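PDB 6SMO: Ketoacyl_synth_N domain-containing protein from Photorhabdus luminescens subsp. laumondii, which belongs to the thiolase-fold ketoacyl synthase family, pairs with a ketosynthase chain and probably takes part in building a polyketide chain. Local coordinates for residues G216-G221 and N312-S317; Y264-F269 and S295-K300. All blocks are in the same frame, centred on the assembly; numbering follows the deposited sequence.

Contact 1. Residues G216-G221 and N312-S317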
loop_
_atom_site.group_PDB
_atom_site.type_symbol
_atom_site.label_atom_id
_atom_site.label_comp_id
_atom_site.label_asym_id
_atom_site.label_seq_id
_atom_site.Cartn_x
_atom_site.Cartn_y
_atom_site.Cartn_z
ATOM N N GLY C 216 13.837 26.247 1.038
ATOM C CA GLY C 216 12.857 25.831 2.059
ATOM C C GLY C 216 13.369 24.692 2.924
ATOM O O GLY C 216 14.240 23.931 2.452
ATOM N N ASP C 217 12.841 24.585 4.146
ATOM C CA ASP C 217 13.144 23.502 5.120
ATOM C C ASP C 217 12.156 22.350 4.898
ATOM O O ASP C 217 11.354 22.433 3.943
ATOM C CB ASP C 217 13.085 24.032 6.557
ATOM C CG ASP C 217 14.080 25.144 6.844
ATOM O OD1 ASP C 217 15.253 24.998 6.448
ATOM O OD2 ASP C 217 13.673 26.149 7.461
ATOM N N PHE C 218 12.230 21.311 5.737
ATOM C CA PHE C 218 11.268 20.178 5.793
ATOM C C PHE C 218 10.669 20.093 7.199
ATOM O O PHE C 218 11.335 20.515 8.168
ATOM C CB PHE C 218 11.951 18.858 5.427
ATOM C CG PHE C 218 12.653 18.855 4.093
ATOM C CD1 PHE C 218 11.985 18.473 2.940
ATOM C CD2 PHE C 218 13.984 19.231 3.991
ATOM C CE1 PHE C 218 12.631 18.469 1.714
ATOM C CE2 PHE C 218 14.630 19.227 2.763
ATOM C CZ PHE C 218 13.953 18.846 1.627
ATOM N N SER C 219 9.446 19.575 7.301
ATOM C CA SER C 219 8.762 19.396 8.605
ATOM C C SER C 219 8.018 18.063 8.601
ATOM O O SER C 219 7.407 17.732 7.591
ATOM C CB SER C 219 7.813 20.512 8.876
ATOM O OG SER C 219 8.484 21.754 8.881
ATOM N N GLU C 220 8.062 17.340 9.714
ATOM C CA GLU C 220 7.335 16.054 9.829
ATOM C C GLU C 220 6.011 16.296 10.554
ATOM O O GLU C 220 5.767 17.407 11.011
ATOM C CB GLU C 220 8.181 15.035 10.586
ATOM C CG GLU C 220 8.492 15.443 12.011
ATOM C CD GLU C 220 9.352 14.439 12.748
ATOM O OE1 GLU C 220 9.380 14.462 13.989
ATOM O OE2 GLU C 220 10.017 13.649 12.077
ATOM N N GLY C 221 5.180 15.269 10.625
ATOM C CA GLY C 221 3.879 15.346 11.316
ATOM C C GLY C 221 2.800 14.586 10.568
ATOM O O GLY C 221 3.142 13.624 9.851
ATOM N N ASN C 312 8.252 21.674 3.322
ATOM C CA ASN C 312 7.903 20.519 2.465
ATOM C C ASN C 312 7.656 19.327 3.386
ATOM O O ASN C 312 8.572 18.951 4.108
ATOM C CB ASN C 312 9.006 20.240 1.447
ATOM C CG ASN C 312 8.600 19.246 0.387
ATOM O OD1 ASN C 312 7.427 18.948 0.232
ATOM N ND2 ASN C 312 9.561 18.733 -0.349
ATOM N N GLN C 313 6.439 18.789 3.374
ATOM C CA GLN C 313 6.098 17.626 4.228
ATOM C C GLN C 313 5.787 16.412 3.354
ATOM O O GLN C 313 5.316 15.418 3.911
ATOM C CB GLN C 313 4.901 17.966 5.111
ATOM C CG GLN C 313 5.026 19.301 5.822
ATOM C CD GLN C 313 3.836 19.563 6.705
ATOM O OE1 GLN C 313 3.005 20.421 6.424
ATOM N NE2 GLN C 313 3.739 18.808 7.779
ATOM N N PHE C 314 6.041 16.508 2.045
ATOM C CA PHE C 314 5.731 15.412 1.089
ATOM C C PHE C 314 4.229 15.135 1.094
ATOM O O PHE C 314 3.475 16.042 0.763
ATOM C CB PHE C 314 6.656 14.208 1.262
ATOM C CG PHE C 314 8.106 14.587 1.142
ATOM C CD1 PHE C 314 8.715 14.652 -0.094
ATOM C CD2 PHE C 314 8.836 14.939 2.260
ATOM C CE1 PHE C 314 10.039 15.032 -0.208
ATOM C CE2 PHE C 314 10.160 15.316 2.148
ATOM C CZ PHE C 314 10.756 15.360 0.915
ATOM N N SER C 315 3.828 13.922 1.467
ATOM C CA SER C 315 2.403 13.509 1.441
ATOM C C SER C 315 1.529 14.397 2.335
ATOM O O SER C 315 0.359 14.574 2.007
ATOM C CB SER C 315 2.232 12.047 1.734
ATOM O OG SER C 315 2.576 11.754 3.073
ATOM N N VAL C 316 2.045 14.838 3.476
ATOM C CA VAL C 316 1.271 15.730 4.386
ATOM C C VAL C 316 1.006 17.068 3.684
ATOM O O VAL C 316 -0.050 17.659 3.933
ATOM C CB VAL C 316 1.951 15.886 5.759
ATOM C CG1 VAL C 316 1.054 16.598 6.752
ATOM C CG2 VAL C 316 2.370 14.541 6.314
ATOM N N SER C 317 1.969 17.562 2.906
ATOM C CA SER C 317 1.783 18.829 2.152
ATOM C C SER C 317 0.584 18.686 1.212
ATOM O O SER C 317 0.499 17.688 0.496
ATOM C CB SER C 317 3.017 19.201 1.404
ATOM O OG SER C 317 4.026 19.607 2.301
#
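Phe218 and Asn312 form a single parallel beta bridge: Asn312 N donates to Asp217 O (3.3 Å) along an almost straight N-H line of 177°, while Asn312 O receives a weak bond from Ser219 N at 3.4 Å. Both polar backbone atoms of Asn312 are thus used on the residues flanking Phe218.

The side chains of Phe218 and Asn312 lie next to each other and point the same way. CG of Asn312 is anti to its own N (chi1 -169°), and its amide serves two purposes: OD1 accepts a weak bond from Phe314 N, and ND2 sits 3.7 Å above one face of the Phe314 ring. The Phe218 and Phe314 rings meet rim to rim with nearly parallel planes, Phe218 CE1 lying 3.7 Å from Phe314 CZ. Both rings pack on Leu198 of helix 192-204, and Phe314 also touches Tyr162 of the ketosynthase chain. Further along, Gln313 CG rests against Ser219 O at 3.4 Å. Glycine suits position 221, where phi is 141° and a CB would jam against Glu220 O.

Asn312 therefore pairs with 216-221 through its backbone, while its OD1, together with Ser317 OG, which accepts from Gln313 N (2.8 Å), fixes the loop's own shape.

Contact 2. Residues Y264-F269 and S295-K300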
loop_
_atom_site.group_PDB
_atom_site.type_symbol
_atom_site.label_atom_id
_atom_site.label_comp_id
_atom_site.label_asym_id
_atom_site.label_seq_id
_atom_site.Cartn_x
_atom_site.Cartn_y
_atom_site.Cartn_z
ATOM N N TYR C 264 -7.111 22.409 -16.293
ATOM C CA TYR C 264 -8.052 21.496 -15.590
ATOM C C TYR C 264 -8.233 21.955 -14.136
ATOM O O TYR C 264 -9.319 21.716 -13.572
ATOM C CB TYR C 264 -7.582 20.041 -15.674
ATOM C CG TYR C 264 -7.808 19.393 -17.016
ATOM C CD1 TYR C 264 -9.013 18.779 -17.320
ATOM C CD2 TYR C 264 -6.822 19.398 -17.991
ATOM C CE1 TYR C 264 -9.232 18.183 -18.551
ATOM C CE2 TYR C 264 -7.024 18.807 -19.227
ATOM C CZ TYR C 264 -8.234 18.197 -19.509
ATOM O OH TYR C 264 -8.442 17.613 -20.725
ATOM N N THR C 265 -7.210 22.587 -13.551
ATOM C CA THR C 265 -7.265 23.208 -12.198
ATOM C C THR C 265 -8.152 24.459 -12.252
ATOM O O THR C 265 -8.831 24.738 -11.246
ATOM C CB THR C 265 -5.866 23.547 -11.663
ATOM O OG1 THR C 265 -5.007 22.428 -11.887
ATOM C CG2 THR C 265 -5.870 23.893 -10.191
ATOM N N ALA C 266 -8.139 25.178 -13.380
ATOM C CA ALA C 266 -8.930 26.410 -13.618
ATOM C C ALA C 266 -10.424 26.071 -13.733
ATOM O O ALA C 266 -11.246 26.955 -13.426
ATOM C CB ALA C 266 -8.429 27.119 -14.855
ATOM N N GLU C 267 -10.756 24.846 -14.157
ATOM C CA GLU C 267 -12.156 24.358 -14.307
ATOM C C GLU C 267 -12.818 24.205 -12.930
ATOM O O GLU C 267 -14.058 24.322 -12.869
ATOM C CB GLU C 267 -12.197 23.035 -15.079
ATOM C CG GLU C 267 -12.282 23.213 -16.585
ATOM C CD GLU C 267 -12.148 21.934 -17.394
ATOM O OE1 GLU C 267 -11.799 22.027 -18.588
ATOM O OE2 GLU C 267 -12.394 20.846 -16.830
ATOM N N LEU C 268 -12.033 23.952 -11.875
ATOM C CA LEU C 268 -12.532 23.758 -10.482
ATOM C C LEU C 268 -13.222 25.035 -9.979
ATOM O O LEU C 268 -14.151 24.908 -9.158
ATOM C CB LEU C 268 -11.371 23.380 -9.552
ATOM C CG LEU C 268 -10.857 21.943 -9.651
ATOM C CD1 LEU C 268 -9.670 21.734 -8.722
ATOM C CD2 LEU C 268 -11.955 20.938 -9.331
ATOM N N PHE C 269 -12.778 26.210 -10.441
ATOM C CA PHE C 269 -13.240 27.545 -9.972
ATOM C C PHE C 269 -14.719 27.765 -10.318
ATOM O O PHE C 269 -15.413 28.416 -9.513
ATOM C CB PHE C 269 -12.366 28.661 -10.552
ATOM C CG PHE C 269 -11.069 28.881 -9.816
ATOM C CD1 PHE C 269 -9.915 28.209 -10.191
ATOM C CD2 PHE C 269 -11.003 29.754 -8.740
ATOM C CE1 PHE C 269 -8.724 28.410 -9.508
ATOM C CE2 PHE C 269 -9.812 29.953 -8.060
ATOM C CZ PHE C 269 -8.675 29.280 -8.445
ATOM N N SER C 295 -5.415 33.167 -16.914
ATOM C CA SER C 295 -5.568 34.296 -17.872
ATOM C C SER C 295 -6.310 33.818 -19.128
ATOM O O SER C 295 -7.146 34.585 -19.645
ATOM C CB SER C 295 -4.230 34.899 -18.217
ATOM O OG SER C 295 -4.391 36.098 -18.960
ATOM N N ASN C 296 -6.017 32.595 -19.586
ATOM C CA ASN C 296 -6.636 31.962 -20.784
ATOM C C ASN C 296 -8.118 31.670 -20.512
ATOM O O ASN C 296 -8.933 31.877 -21.433
ATOM C CB ASN C 296 -5.903 30.680 -21.193
ATOM C CG ASN C 296 -4.484 30.921 -21.662
ATOM O OD1 ASN C 296 -4.180 31.960 -22.245
ATOM N ND2 ASN C 296 -3.607 29.961 -21.418
ATOM N N LYS C 297 -8.446 31.215 -19.296
ATOM C CA LYS C 297 -9.811 30.776 -18.890
ATOM C C LYS C 297 -10.583 31.933 -18.235
ATOM O O LYS C 297 -11.711 31.680 -17.760
ATOM C CB LYS C 297 -9.718 29.578 -17.937
ATOM C CG LYS C 297 -9.324 28.259 -18.589
ATOM C CD LYS C 297 -10.430 27.640 -19.420
ATOM C CE LYS C 297 -10.042 26.314 -20.039
ATOM N NZ LYS C 297 -10.071 25.215 -19.046
ATOM N N GLU C 298 -10.012 33.144 -18.218
ATOM C CA GLU C 298 -10.626 34.371 -17.636
ATOM C C GLU C 298 -10.993 34.109 -16.169
ATOM O O GLU C 298 -12.169 34.314 -15.802
ATOM C CB GLU C 298 -11.844 34.807 -18.458
ATOM C CG GLU C 298 -11.489 35.531 -19.744
ATOM C CD GLU C 298 -11.261 37.026 -19.590
ATOM O OE1 GLU C 298 -11.675 37.780 -20.493
ATOM O OE2 GLU C 298 -10.670 37.433 -18.569
ATOM N N ILE C 299 -10.017 33.665 -15.370
ATOM C CA ILE C 299 -10.151 33.451 -13.896
ATOM C C ILE C 299 -9.326 34.528 -13.181
ATOM O O ILE C 299 -8.153 34.723 -13.560
ATOM C CB ILE C 299 -9.712 32.027 -13.493
ATOM C CG1 ILE C 299 -10.420 30.947 -14.316
ATOM C CG2 ILE C 299 -9.898 31.803 -11.997
ATOM C CD1 ILE C 299 -11.927 30.934 -14.174
ATOM N N LYS C 300 -9.929 35.192 -12.191
ATOM C CA LYS C 300 -9.287 36.244 -11.357
ATOM C C LYS C 300 -9.461 35.859 -9.883
ATOM O O LYS C 300 -10.608 35.876 -9.393
ATOM C CB LYS C 300 -9.862 37.628 -11.680
ATOM C CG LYS C 300 -11.382 37.752 -11.648
ATOM C CD LYS C 300 -11.916 38.839 -12.557
ATOM C CE LYS C 300 -11.934 38.433 -14.016
ATOM N NZ LYS C 300 -12.360 39.550 -14.892
#
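Ile299 lays its CG2 methyl over one face of the Phe269 ring, a CH-pi contact 4.0 Å from the ring centroid and 15° off the normal, closest to Phe269 CG. CG2 of Ile299 is anti to its own backbone N, with CG1 beside that N, so the two branches part: CG2 goes to the ring, while CD1, beyond CG1, approaches Ala266 O at 4.1 Å. A beta-branched residue suits this place because it can serve both neighbours. Ala266 is the small partner, its single methyl letting the two backbones come close. Phe269 is buried too, meeting Phe294 edge to face and packing on strand 275-278.

Toward solvent the contact slackens. CB and CG of Lys297 lie against Ala266 CB, with CG 4.0 Å from it; the chain then bends at chi2 (-73°), which turns CD, and again at chi4, and NZ ends 3.7 Å from Glu267 OE1 in a long salt bridge. Glu267 is exposed and reaches there with an extended chain; NZ also gives a weak hydrogen bond to Glu263 O, near the start of helix 263-266.

Between Lys297 and Ile299 the chain turns at Glu298, whose positive phi belongs to the Schellman motif closing helix 286-296. That turn brings the apolar Ile299 back onto the neighbouring helical turn. Cohesion therefore comes mainly from apolar packing around Phe269 and Ala266, with the long ion pair likely to add only modest electrostatic attraction at the margin.

In the fold
The centres of contacts 1 and 2 lie 28 Å apart, and their nearest atoms about 14 Å, so they do not touch. Along the chain, 264-269 and 295-300 both fall between 216-221 and 312-317. Contact 1 is buried, about 10 Å from the chain centre, and joins the start of strand 218-229 to the loop before helix 319-329, facing the ketosynthase chain. Contact 2 is peripheral, 24 Å out, and packs the end of helix 286-296, which links the parallel strands 275-278 and 302-304, against helix 263-266. Both strand groups belong to one mixed sheet. Contact 1 thus joins parts of the thiolase fold distant in sequence, whereas contact 2 joins two helix ends closer in sequence, at the edge of the chain.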